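Local coordinates for invasion protein InvA (Salmonella enterica, PDB 2X49) that is a membrane protein of the type III secretion export apparatus, here its C-terminal domain, and takes part in invasion of the intestinal epithelium, at residues L126-H131 and A286-V291; L275-L280 and E307-D312; F301-I306 and L313-F318. All blocks are in the same frame, centred on the assembly; numbering follows the deposited sequence.

Contact 1 (L126-H131 and A286-V291)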
loop_
_atom_site.group_PDB
_atom_site.type_symbol
_atom_site.label_atom_id
_atom_site.label_comp_id
_atom_site.label_asym_id
_atom_site.label_seq_id
_atom_site.Cartn_x
_atom_site.Cartn_y
_atom_site.Cartn_z
ATOM N N LEU A 126 -16.545 0.882 7.864
ATOM C CA LEU A 126 -16.155 -0.489 7.410
ATOM C C LEU A 126 -15.241 -0.404 6.174
ATOM O O LEU A 126 -14.315 -1.193 5.990
ATOM C CB LEU A 126 -17.374 -1.384 7.205
ATOM C CG LEU A 126 -18.062 -1.843 8.494
ATOM C CD1 LEU A 126 -19.320 -2.688 8.179
ATOM C CD2 LEU A 126 -17.123 -2.605 9.407
ATOM N N ASP A 127 -15.459 0.630 5.376
ATOM C CA ASP A 127 -14.620 0.886 4.198
ATOM C C ASP A 127 -13.227 1.320 4.600
ATOM O O ASP A 127 -12.228 0.957 3.976
ATOM C CB ASP A 127 -15.243 1.924 3.265
ATOM C CG ASP A 127 -16.405 1.350 2.454
ATOM O OD1 ASP A 127 -16.541 0.100 2.337
ATOM O OD2 ASP A 127 -17.203 2.147 1.918
ATOM N N GLU A 128 -13.171 2.111 5.653
ATOM C CA GLU A 128 -11.883 2.554 6.195
ATOM C C GLU A 128 -11.135 1.342 6.800
ATOM O O GLU A 128 -9.950 1.170 6.604
ATOM C CB GLU A 128 -12.053 3.681 7.230
ATOM C CG GLU A 128 -10.748 4.053 7.931
ATOM C CD GLU A 128 -9.764 4.833 7.058
ATOM O OE1 GLU A 128 -10.018 5.056 5.846
ATOM O OE2 GLU A 128 -8.712 5.223 7.607
ATOM N N LEU A 129 -11.861 0.478 7.466
ATOM C CA LEU A 129 -11.248 -0.670 8.151
ATOM C C LEU A 129 -10.648 -1.609 7.106
ATOM O O LEU A 129 -9.529 -2.053 7.217
ATOM C CB LEU A 129 -12.274 -1.444 8.968
ATOM C CG LEU A 129 -11.746 -2.752 9.620
ATOM C CD1 LEU A 129 -10.519 -2.522 10.462
ATOM C CD2 LEU A 129 -12.852 -3.381 10.424
ATOM N N TYR A 130 -11.403 -1.799 6.044
ATOM C CA TYR A 130 -10.895 -2.612 4.916
ATOM C C TYR A 130 -9.621 -1.994 4.337
ATOM O O TYR A 130 -8.603 -2.692 4.105
ATOM C CB TYR A 130 -11.916 -2.744 3.786
ATOM C CG TYR A 130 -11.238 -3.346 2.560
ATOM C CD1 TYR A 130 -10.905 -4.664 2.541
ATOM C CD2 TYR A 130 -10.960 -2.598 1.448
ATOM C CE1 TYR A 130 -10.246 -5.226 1.467
ATOM C CE2 TYR A 130 -10.307 -3.148 0.354
ATOM C CZ TYR A 130 -9.966 -4.473 0.370
ATOM O OH TYR A 130 -9.307 -5.070 -0.724
ATOM N N HIS A 131 -9.626 -0.691 4.117
ATOM C CA HIS A 131 -8.414 -0.020 3.577
ATOM C C HIS A 131 -7.207 -0.201 4.479
ATOM O O HIS A 131 -6.105 -0.564 4.034
ATOM C CB HIS A 131 -8.661 1.463 3.305
ATOM C CG HIS A 131 -7.556 2.152 2.557
ATOM N ND1 HIS A 131 -6.910 3.309 2.804
ATOM C CD2 HIS A 131 -7.016 1.651 1.393
ATOM C CE1 HIS A 131 -6.000 3.497 1.789
ATOM N NE2 HIS A 131 -6.097 2.491 0.939
ATOM N N ALA A 286 -3.816 11.331 6.217
ATOM C CA ALA A 286 -3.046 10.121 6.627
ATOM C C ALA A 286 -2.152 9.627 5.511
ATOM O O ALA A 286 -2.474 9.720 4.345
ATOM C CB ALA A 286 -3.981 9.003 7.036
ATOM N N HIS A 287 -1.022 9.064 5.901
ATOM C CA HIS A 287 -0.015 8.621 4.925
ATOM C C HIS A 287 -0.501 7.589 3.947
ATOM O O HIS A 287 -0.069 7.626 2.792
ATOM C CB HIS A 287 1.267 8.129 5.619
ATOM C CG HIS A 287 1.887 9.176 6.478
ATOM N ND1 HIS A 287 2.876 8.905 7.404
ATOM C CD2 HIS A 287 1.606 10.496 6.592
ATOM C CE1 HIS A 287 3.188 10.026 8.038
ATOM N NE2 HIS A 287 2.431 11.005 7.564
ATOM N N LYS A 288 -1.390 6.687 4.384
ATOM C CA LYS A 288 -1.878 5.628 3.471
ATOM C C LYS A 288 -2.692 6.199 2.342
ATOM O O LYS A 288 -2.922 5.527 1.349
ATOM C CB LYS A 288 -2.711 4.539 4.146
ATOM C CG LYS A 288 -3.916 5.013 4.823
ATOM C CD LYS A 288 -4.735 3.842 5.442
ATOM C CE LYS A 288 -6.011 4.342 6.080
ATOM N NZ LYS A 288 -6.964 4.699 4.994
ATOM N N ASP A 289 -3.105 7.450 2.503
ATOM C CA ASP A 289 -4.011 8.139 1.543
ATOM C C ASP A 289 -3.273 9.122 0.652
ATOM O O ASP A 289 -3.876 9.898 -0.151
ATOM C CB ASP A 289 -5.169 8.823 2.292
ATOM C CG ASP A 289 -6.125 7.799 2.958
ATOM O OD1 ASP A 289 -6.702 6.934 2.253
ATOM O OD2 ASP A 289 -6.310 7.862 4.199
ATOM N N LEU A 290 -1.974 9.117 0.820
ATOM C CA LEU A 290 -1.014 9.947 0.051
ATOM C C LEU A 290 -0.085 9.118 -0.775
ATOM O O LEU A 290 0.077 7.946 -0.540
ATOM C CB LEU A 290 -0.147 10.777 1.006
ATOM C CG LEU A 290 -0.840 11.890 1.785
ATOM C CD1 LEU A 290 0.049 12.571 2.855
ATOM C CD2 LEU A 290 -1.496 12.954 0.884
ATOM N N VAL A 291 0.568 9.784 -1.720
ATOM C CA VAL A 291 1.794 9.223 -2.306
ATOM C C VAL A 291 2.859 10.276 -2.327
ATOM O O VAL A 291 2.594 11.484 -2.410
ATOM C CB VAL A 291 1.579 8.649 -3.726
ATOM C CG1 VAL A 291 0.614 7.403 -3.666
ATOM C CG2 VAL A 291 1.075 9.728 -4.682
#

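Contact 2 (L275-L280 and E307-D312)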
loop_
_atom_site.group_PDB
_atom_site.type_symbol
_atom_site.label_atom_id
_atom_site.label_comp_id
_atom_site.label_asym_id
_atom_site.label_seq_id
_atom_site.Cartn_x
_atom_site.Cartn_y
_atom_site.Cartn_z
ATOM N N LEU A 275 14.810 15.314 8.429
ATOM C CA LEU A 275 14.247 16.379 7.549
ATOM C C LEU A 275 12.901 15.917 6.943
ATOM O O LEU A 275 11.931 16.645 6.874
ATOM C CB LEU A 275 15.232 16.762 6.430
ATOM C CG LEU A 275 14.633 17.660 5.359
ATOM C CD1 LEU A 275 14.310 19.055 5.935
ATOM C CD2 LEU A 275 15.615 17.770 4.173
ATOM N N ILE A 276 12.856 14.667 6.493
ATOM C CA ILE A 276 11.657 14.103 5.861
ATOM C C ILE A 276 10.558 14.074 6.956
ATOM O O ILE A 276 9.419 14.516 6.761
ATOM C CB ILE A 276 11.918 12.704 5.202
ATOM C CG1 ILE A 276 12.884 12.808 4.007
ATOM C CG2 ILE A 276 10.595 12.022 4.817
ATOM C CD1 ILE A 276 13.427 11.438 3.637
ATOM N N THR A 277 10.973 13.659 8.137
ATOM C CA THR A 277 10.040 13.581 9.280
ATOM C C THR A 277 9.417 14.927 9.584
ATOM O O THR A 277 8.201 15.077 9.767
ATOM C CB THR A 277 10.731 13.031 10.556
ATOM O OG1 THR A 277 11.196 11.697 10.328
ATOM C CG2 THR A 277 9.752 13.026 11.732
ATOM N N LEU A 278 10.263 15.950 9.597
ATOM C CA LEU A 278 9.829 17.314 9.883
ATOM C C LEU A 278 8.813 17.867 8.886
ATOM O O LEU A 278 7.841 18.540 9.249
ATOM C CB LEU A 278 11.055 18.219 9.926
ATOM C CG LEU A 278 10.826 19.693 10.150
ATOM C CD1 LEU A 278 10.168 19.897 11.512
ATOM C CD2 LEU A 278 12.197 20.454 10.034
ATOM N N LYS A 279 9.025 17.532 7.624
ATOM C CA LYS A 279 8.185 18.030 6.543
ATOM C C LYS A 279 6.860 17.317 6.537
ATOM O O LYS A 279 5.844 17.838 6.061
ATOM C CB LYS A 279 8.888 17.915 5.175
ATOM C CG LYS A 279 10.126 18.705 5.126
ATOM C CD LYS A 279 9.858 20.170 5.225
ATOM C CE LYS A 279 10.960 20.934 4.549
ATOM N NZ LYS A 279 10.480 21.508 3.262
ATOM N N LEU A 280 6.864 16.107 7.055
ATOM C CA LEU A 280 5.635 15.291 7.073
ATOM C C LEU A 280 4.801 15.598 8.310
ATOM O O LEU A 280 3.601 15.309 8.343
ATOM C CB LEU A 280 5.900 13.782 6.999
ATOM C CG LEU A 280 6.500 13.232 5.696
ATOM C CD1 LEU A 280 6.958 11.775 5.896
ATOM C CD2 LEU A 280 5.531 13.331 4.504
ATOM N N GLU A 307 10.916 3.682 4.604
ATOM C CA GLU A 307 9.881 2.644 4.905
ATOM C C GLU A 307 9.934 2.089 6.311
ATOM O O GLU A 307 8.966 1.548 6.801
ATOM C CB GLU A 307 9.888 1.485 3.920
ATOM C CG GLU A 307 11.080 0.622 4.013
ATOM C CD GLU A 307 11.076 -0.482 2.973
ATOM O OE1 GLU A 307 10.129 -0.522 2.175
ATOM O OE2 GLU A 307 12.031 -1.299 2.953
ATOM N N GLY A 308 11.054 2.321 6.953
ATOM C CA GLY A 308 11.243 1.925 8.333
ATOM C C GLY A 308 10.352 2.717 9.263
ATOM O O GLY A 308 9.641 2.164 10.112
ATOM N N ARG A 309 10.404 4.021 9.056
ATOM C CA ARG A 309 9.647 4.975 9.862
ATOM C C ARG A 309 8.254 5.230 9.394
ATOM O O ARG A 309 7.341 5.400 10.214
ATOM C CB ARG A 309 10.337 6.332 10.008
ATOM C CG ARG A 309 9.670 7.179 11.077
ATOM C CD ARG A 309 10.520 8.343 11.658
ATOM N NE ARG A 309 9.781 9.066 12.696
ATOM C CZ ARG A 309 10.296 9.961 13.526
ATOM N NH1 ARG A 309 11.571 10.283 13.455
ATOM N NH2 ARG A 309 9.538 10.542 14.441
ATOM N N PHE A 310 8.118 5.185 8.081
ATOM C CA PHE A 310 6.878 5.531 7.342
ATOM C C PHE A 310 6.422 4.430 6.404
ATOM O O PHE A 310 6.433 4.622 5.200
ATOM C CB PHE A 310 7.057 6.824 6.572
ATOM C CG PHE A 310 7.440 7.959 7.447
ATOM C CD1 PHE A 310 6.568 8.411 8.426
ATOM C CD2 PHE A 310 8.687 8.536 7.374
ATOM C CE1 PHE A 310 6.930 9.417 9.318
ATOM C CE2 PHE A 310 9.050 9.569 8.259
ATOM C CZ PHE A 310 8.167 10.012 9.236
ATOM N N PRO A 311 6.011 3.284 6.967
ATOM C CA PRO A 311 5.784 2.096 6.169
ATOM C C PRO A 311 4.595 2.180 5.208
ATOM O O PRO A 311 4.537 1.428 4.241
ATOM C CB PRO A 311 5.565 0.999 7.223
ATOM C CG PRO A 311 5.147 1.722 8.466
ATOM C CD PRO A 311 5.916 3.032 8.402
ATOM N N ASP A 312 3.719 3.120 5.474
ATOM C CA ASP A 312 2.461 3.219 4.742
ATOM C C ASP A 312 2.473 4.309 3.717
ATOM O O ASP A 312 1.465 4.545 3.055
ATOM C CB ASP A 312 1.309 3.446 5.739
ATOM C CG ASP A 312 1.144 2.271 6.697
ATOM O OD1 ASP A 312 1.459 1.115 6.321
ATOM O OD2 ASP A 312 0.716 2.503 7.831
HETATM O O HOH W 1 13.734 10.115 11.480
#

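Contact 3 (F301-I306 and L313-F318)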
loop_
_atom_site.group_PDB
_atom_site.type_symbol
_atom_site.label_atom_id
_atom_site.label_comp_id
_atom_site.label_asym_id
_atom_site.label_seq_id
_atom_site.Cartn_x
_atom_site.Cartn_y
_atom_site.Cartn_z
ATOM N N PHE A 301 14.951 4.090 -4.106
ATOM C CA PHE A 301 15.898 4.360 -3.003
ATOM C C PHE A 301 15.248 5.148 -1.886
ATOM O O PHE A 301 15.528 4.931 -0.703
ATOM C CB PHE A 301 17.166 5.062 -3.505
ATOM C CG PHE A 301 17.862 4.255 -4.573
ATOM C CD1 PHE A 301 18.538 3.086 -4.236
ATOM C CD2 PHE A 301 17.772 4.611 -5.928
ATOM C CE1 PHE A 301 19.159 2.300 -5.229
ATOM C CE2 PHE A 301 18.390 3.820 -6.918
ATOM C CZ PHE A 301 19.084 2.677 -6.557
ATOM N N ILE A 302 14.429 6.103 -2.294
ATOM C CA ILE A 302 13.646 6.880 -1.333
ATOM C C ILE A 302 12.695 5.955 -0.570
ATOM O O ILE A 302 12.597 6.047 0.650
ATOM C CB ILE A 302 12.918 8.056 -1.973
ATOM C CG1 ILE A 302 13.947 9.067 -2.453
ATOM C CG2 ILE A 302 11.952 8.722 -0.964
ATOM C CD1 ILE A 302 13.384 10.120 -3.430
ATOM N N LYS A 303 12.047 5.055 -1.292
ATOM C CA LYS A 303 11.127 4.057 -0.672
ATOM C C LYS A 303 11.881 3.241 0.387
ATOM O O LYS A 303 11.480 3.192 1.550
ATOM C CB LYS A 303 10.385 3.166 -1.677
ATOM C CG LYS A 303 9.693 1.947 -1.046
ATOM C CD LYS A 303 8.416 2.313 -0.268
ATOM C CE LYS A 303 7.789 1.092 0.403
ATOM N NZ LYS A 303 6.695 1.400 1.332
ATOM N N LYS A 304 13.051 2.741 0.029
ATOM C CA LYS A 304 13.847 1.927 0.975
ATOM C C LYS A 304 14.276 2.721 2.186
ATOM O O LYS A 304 14.291 2.225 3.322
ATOM C CB LYS A 304 15.070 1.281 0.297
ATOM C CG LYS A 304 15.814 0.230 1.149
ATOM C CD LYS A 304 16.769 -0.616 0.304
ATOM C CE LYS A 304 17.087 -1.968 0.961
ATOM N NZ LYS A 304 18.472 -2.014 1.532
ATOM N N MET A 305 14.584 3.988 1.952
ATOM C CA MET A 305 15.051 4.837 3.022
ATOM C C MET A 305 13.965 5.148 4.068
ATOM O O MET A 305 14.210 5.079 5.278
ATOM C CB MET A 305 15.679 6.113 2.436
ATOM C CG MET A 305 15.647 7.239 3.354
ATOM S SD MET A 305 17.116 8.207 3.016
ATOM C CE MET A 305 18.327 6.937 3.335
ATOM N N ILE A 306 12.761 5.409 3.601
ATOM C CA ILE A 306 11.697 5.939 4.499
ATOM C C ILE A 306 10.794 4.891 5.097
ATOM O O ILE A 306 10.039 5.178 6.030
ATOM C CB ILE A 306 10.775 6.981 3.797
ATOM C CG1 ILE A 306 9.882 6.305 2.769
ATOM C CG2 ILE A 306 11.587 8.147 3.273
ATOM C CD1 ILE A 306 8.773 7.216 2.190
ATOM N N LEU A 313 3.636 4.912 3.542
ATOM C CA LEU A 313 3.774 6.007 2.529
ATOM C C LEU A 313 4.415 5.496 1.249
ATOM O O LEU A 313 5.628 5.326 1.180
ATOM C CB LEU A 313 4.580 7.193 3.104
ATOM C CG LEU A 313 4.743 8.436 2.245
ATOM C CD1 LEU A 313 3.395 8.950 1.719
ATOM C CD2 LEU A 313 5.431 9.508 3.096
ATOM N N GLU A 314 3.599 5.258 0.243
ATOM C CA GLU A 314 4.160 4.753 -1.042
ATOM C C GLU A 314 4.769 5.924 -1.837
ATOM O O GLU A 314 4.507 7.119 -1.627
ATOM C CB GLU A 314 3.185 3.959 -1.848
ATOM C CG GLU A 314 2.521 2.800 -1.104
ATOM C CD GLU A 314 3.434 1.813 -0.377
ATOM O OE1 GLU A 314 4.625 1.664 -0.757
ATOM O OE2 GLU A 314 2.947 1.151 0.584
ATOM N N VAL A 315 5.704 5.496 -2.680
ATOM C CA VAL A 315 6.525 6.415 -3.483
ATOM C C VAL A 315 6.357 6.045 -4.952
ATOM O O VAL A 315 6.661 4.950 -5.351
ATOM C CB VAL A 315 8.025 6.372 -3.070
ATOM C CG1 VAL A 315 8.777 7.468 -3.812
ATOM C CG2 VAL A 315 8.235 6.472 -1.495
ATOM N N LEU A 316 5.833 7.005 -5.709
ATOM C CA LEU A 316 5.632 6.876 -7.186
ATOM C C LEU A 316 6.558 7.793 -7.948
ATOM O O LEU A 316 6.902 8.875 -7.496
ATOM C CB LEU A 316 4.178 7.182 -7.589
ATOM C CG LEU A 316 3.033 6.373 -6.931
ATOM C CD1 LEU A 316 1.669 6.605 -7.599
ATOM C CD2 LEU A 316 3.326 4.895 -6.871
ATOM N N SER A 317 6.932 7.339 -9.147
ATOM C CA SER A 317 7.693 8.189 -10.030
ATOM C C SER A 317 6.770 9.063 -10.889
ATOM O O SER A 317 5.604 8.763 -11.099
ATOM C CB SER A 317 8.619 7.370 -10.887
ATOM O OG SER A 317 7.857 6.661 -11.844
ATOM N N PHE A 318 7.329 10.144 -11.403
ATOM C CA PHE A 318 6.592 11.051 -12.289
ATOM C C PHE A 318 6.023 10.302 -13.503
ATOM O O PHE A 318 4.910 10.566 -13.969
ATOM C CB PHE A 318 7.450 12.244 -12.737
ATOM C CG PHE A 318 8.005 13.091 -11.606
ATOM C CD1 PHE A 318 7.218 13.480 -10.525
ATOM C CD2 PHE A 318 9.329 13.501 -11.615
ATOM C CE1 PHE A 318 7.752 14.291 -9.516
ATOM C CE2 PHE A 318 9.870 14.309 -10.591
ATOM C CZ PHE A 318 9.082 14.684 -9.537
HETATM O O HOH W 2 7.231 3.754 2.665
#

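Contact 1 (L126-H131 and A286-V291)
The imidazole of H131 meets the ammonium of K288 at its edge: K288 NZ sits 2.6 Å from H131 ND1 and only 9° out of the ring plane, a bond modelled with the lysine as donor, though so short a separation of two nitrogens makes the exact distance doubtful. Further round the ring, D289 OD1 lies 3.5 Å from H131 CE1 in an oblique position, with the aspartate carboxylate turned 24° from the imidazole. The other flat group, the carboxylate of E128, straddles the same ammonium: E128 OE1 and OE2 are each 3.2 Å from K288 NZ, a salt bridge made of two weak hydrogen bonds. A third weak bond runs from K288 NZ to D289 OD2 at 3.3 Å, making E128, K288 and D289 a salt-bridge network.

This network joins parts of the fold that are remote in sequence. E128 and H131 lie about one turn apart on helix 125-139, while K288 belongs to the 3-10 turn 287-289, which leads into strand 291-294 of the parallel sheet. K288 runs out straight as far as CE and bends only at the last torsion, chi4 74°, which swings NZ in between the carboxylate and the imidazole. The lysine reaches in from the direction opposite to the imidazole, bringing K288 CD to 3.5 Å from H131 ND1. A mercury(II) ion is bound about 4 Å from the K288 side chain.

The carboxylates are shared with two arginines from the antiparallel sheet: R79 and R123 each form salt bridges to both E128 and D289. E128 OE1 and D289 OD2 come within 4.9 Å of each other, and the gathered cations would be expected to offset that repulsion. Y104 of strand 102-107 packs against both E128 and K288.

Contact 2 (L275-L280 and E307-D312)
T277 lays its methyl over the guanidinium of R309: T277 CG2 stands 3.5 Å above the plane, over its centre. The pair sits where the C-terminal end of helix 266-280 meets the loop that leads from helix 299-306 to strand 314-317, the return connection of a beta-alpha-beta unit. F310, the next residue in that loop, carries the buried half of the contact. Its ring takes a CH-pi contact from L280, whose CD1 lies 3.8 Å from the F310 ring centroid and 8° off the normal. The opposite face is covered by R309 CG, 3.6 Å above the plane and displaced toward the rim, so the ring is sandwiched between leucine and arginine carbons. With R309 CG anti to the backbone N (chi1 -168°), the extended chain carries its guanidinium on to T277.

At the edge, T277 OG1 approaches F310 CZ to 3.6 Å. This hydroxyl is already bonded to the backbone oxygen of M273, one turn back on the helix. T277 OG1 and R309 NH1 are too poorly aligned for a direct bond, but a water links them. It accepts from R309 NH1 at 2.9 Å, in the guanidinium plane, and donates to T277 OG1 at 3.2 Å.

Contact 3 (F301-I306 and L313-F318)
Strand 291-294, helix 299-306 and strand 314-317 make a beta-alpha-beta unit, and this buried contact is where its helix packs on its second strand. The short segments run nearly antiparallel, their axes 169° apart and 8.3 Å at closest approach. V315 is the strand residue that faces the helix. Its CG2 lies 3.9 Å from K303 CA, close against the helix backbone, and meets I306 CD1 tip to tip at 3.8 Å. I302 adds a looser methyl contact to the same branch. I306 CD1 also reaches L313 CD2, 4.2 Å away, so the isoleucine touches both V315 and L313, two residues before it. Around this apolar patch, I306 also packs on I276 of helix 266-280, and L313 on L280 of the same helix.

A charged pair closes one flank. E314 leaves the strand on the side away from the helix, but a bend at chi2, -52°, brings its carboxylate back to K303. K303 NZ donates to E314 OE1 at 3.0 Å, from above the carboxylate plane, 36° out of it. The other oxygen, OE2, is held in a salt bridge by R188. K303 NZ has a further partner: a water accepts from it at 2.8 Å and donates to L313 O at 2.7 Å.

In the fold
Contacts 2 and 3, their centres about 10 Å apart, share the beta-alpha-beta unit: contact 3 is its buried interior, and contact 2 covers its return loop with helix 266-280, whose residues serve both. Chemistry changes outward, from aliphatic packing with one salt bridge in contact 3 to a CH-pi contact on F310 and the exposed R309 in contact 2. Each has a bridging water, between lysine and a backbone oxygen in contact 3, between threonine and arginine in contact 2. Contact 1, partly buried, its centre about 17 Å from that of contact 2 and about 18 Å from that of contact 3, is almost wholly polar and ties the turn leading into strand 291-294 to helix 125-139. H287 touches F310; L290 packs on L313, and V291 on E314 and L316.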